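Local atomic coordinates of carboxylesterase (Est-2) (Archaeoglobus fulgidus, PDB entry 5FRD), a protein that probably hydrolyses carboxylic esters as a thermophilic member of the alpha/beta hydrolase family, and binds coenzyme A near its active site. Residues N39-I44 against F238-E243. Numbering follows the deposited sequence.
Sequences NQLTAI and FNEALE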
# COMPACT_ATOMS: atom_id res chain seq x y z
N ASN A 39 -1.49 5.63 11.93
CA ASN A 39 -2.86 5.78 12.45
C ASN A 39 -3.65 4.49 12.48
O ASN A 39 -4.55 4.31 13.31
CB ASN A 39 -3.64 6.82 11.64
CG ASN A 39 -3.00 8.17 11.65
OD1 ASN A 39 -2.95 8.83 12.69
ND2 ASN A 39 -2.47 8.59 10.52
N GLN A 40 -3.28 3.53 11.63
CA GLN A 40 -3.88 2.21 11.62
C GLN A 40 -3.21 1.29 12.65
O GLN A 40 -3.88 0.54 13.36
CB GLN A 40 -3.79 1.57 10.23
CG GLN A 40 -4.70 2.22 9.20
CD GLN A 40 -4.32 3.65 8.86
OE1 GLN A 40 -3.19 3.92 8.48
NE2 GLN A 40 -5.31 4.61 8.97
N LEU A 41 -1.89 1.39 12.75
CA LEU A 41 -1.15 0.53 13.66
C LEU A 41 -1.58 0.76 15.10
O LEU A 41 -1.72 -0.20 15.85
CB LEU A 41 0.35 0.73 13.51
CG LEU A 41 0.92 0.19 12.21
CD1 LEU A 41 2.26 0.83 11.95
CD2 LEU A 41 1.03 -1.33 12.27
N THR A 42 -1.81 2.02 15.46
CA THR A 42 -2.18 2.38 16.83
C THR A 42 -3.61 2.02 17.18
O THR A 42 -3.90 1.74 18.35
CB THR A 42 -1.91 3.87 17.13
OG1 THR A 42 -2.66 4.67 16.20
CG2 THR A 42 -0.45 4.20 17.08
N ALA A 43 -4.50 1.99 16.20
CA ALA A 43 -5.91 1.74 16.45
C ALA A 43 -6.35 0.33 16.16
O ALA A 43 -7.09 -0.25 16.93
CB ALA A 43 -6.78 2.72 15.65
N ILE A 44 -5.89 -0.23 15.05
CA ILE A 44 -6.29 -1.54 14.58
C ILE A 44 -5.26 -2.59 14.97
O ILE A 44 -5.64 -3.69 15.35
CB ILE A 44 -6.46 -1.52 13.06
CG1 ILE A 44 -7.70 -0.64 12.78
CG2 ILE A 44 -6.59 -2.91 12.47
CD1 ILE A 44 -7.91 -0.33 11.34
N PHE A 238 -11.22 5.81 7.60
CA PHE A 238 -10.52 4.65 7.06
C PHE A 238 -10.53 3.51 8.05
O PHE A 238 -10.88 2.38 7.69
CB PHE A 238 -9.09 5.06 6.68
CG PHE A 238 -8.29 3.93 6.04
CD1 PHE A 238 -7.66 3.00 6.83
CD2 PHE A 238 -8.17 3.84 4.67
CE1 PHE A 238 -6.94 1.94 6.26
CE2 PHE A 238 -7.45 2.81 4.09
CZ PHE A 238 -6.86 1.85 4.88
N ASN A 239 -10.20 3.81 9.30
CA ASN A 239 -10.13 2.79 10.32
C ASN A 239 -11.48 2.16 10.58
O ASN A 239 -11.59 0.97 10.82
CB ASN A 239 -9.58 3.34 11.61
CG ASN A 239 -8.09 3.63 11.56
OD1 ASN A 239 -7.43 3.35 10.56
ND2 ASN A 239 -7.55 4.21 12.61
N GLU A 240 -12.54 2.98 10.58
CA GLU A 240 -13.86 2.42 10.80
C GLU A 240 -14.24 1.40 9.71
O GLU A 240 -14.81 0.35 10.00
CB GLU A 240 -14.88 3.57 10.90
CG GLU A 240 -16.32 3.17 11.14
CD GLU A 240 -17.25 4.38 11.23
OE1 GLU A 240 -16.83 5.45 11.73
OE2 GLU A 240 -18.41 4.23 10.79
N ALA A 241 -13.95 1.73 8.45
CA ALA A 241 -14.22 0.84 7.34
C ALA A 241 -13.41 -0.44 7.46
O ALA A 241 -13.91 -1.54 7.25
CB ALA A 241 -13.92 1.51 6.01
N LEU A 242 -12.13 -0.29 7.77
CA LEU A 242 -11.26 -1.46 7.91
C LEU A 242 -11.70 -2.35 9.05
O LEU A 242 -11.75 -3.56 8.87
CB LEU A 242 -9.80 -1.01 8.04
CG LEU A 242 -8.75 -2.13 8.20
CD1 LEU A 242 -8.83 -3.13 7.07
CD2 LEU A 242 -7.36 -1.51 8.24
N GLU A 243 -12.03 -1.75 10.19
CA GLU A 243 -12.48 -2.54 11.34
C GLU A 243 -13.76 -3.31 11.06
O GLU A 243 -13.88 -4.50 11.46
CB GLU A 243 -12.61 -1.66 12.58
CG GLU A 243 -12.92 -2.45 13.85
CD GLU A 243 -11.81 -3.43 14.25
OE1 GLU A 243 -10.61 -3.16 14.01
OE2 GLU A 243 -12.14 -4.49 14.81
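The CA atoms of Gln40 and Asn239 are nearest each other near one end of this contact, and those of Ile44 and Glu243 near the other, Ile44 lying just beyond its helix. The short helix 39-43 and the piece 238-243 of the long C-terminal helix cross well away from parallel, their axes 10.6 Å apart at closest and the signed crossing angle -54°. Asn239 shows how one primary amide can join two helices by using both of its ends. Its ND2 donates to Asn39 O, 3.1 Å away, approaching from above the carbonyl plane, while its OD1 accepts from Gln40 NE2 at 2.9 Å. Gln40 reaches this oxygen because its chain bends at chi2 (66°), which turns the amide back toward the partner helix; the two amide planes stand 74° apart. The same NE2 also donates to Met231 O, so two acceptors fix the rotation of the glutamine head, and Gln40 CG lies 3.7 Å from Phe238 CE1. Ala43 CB adds a methyl contact beside Asn239 ND2. One turn on, the contact becomes apolar: in the conformer given, Ile44 CD1 meets Leu242 CD2 and lies 4.0 Å from Asn239 CB. Glu243 passes Ile44 lengthwise, but its carboxylate forms a salt bridge with Arg22, which also hydrogen-bonds the carbonyl of Ile44. A leucine in place of Asn239 would probably leave Asn39 O without this donor and the glutamine head held by Met231 O alone of its two acceptors. Tyr26 of strand 24-27 touches both Gln40 and Ile44. Far from the coenzyme A pocket, the contact thus ties two helices of the alpha/beta hydrolase fold by directional amide bonds and apolar contact, with both the oxygen and the nitrogen of the buried Asn239 amide hydrogen-bonded.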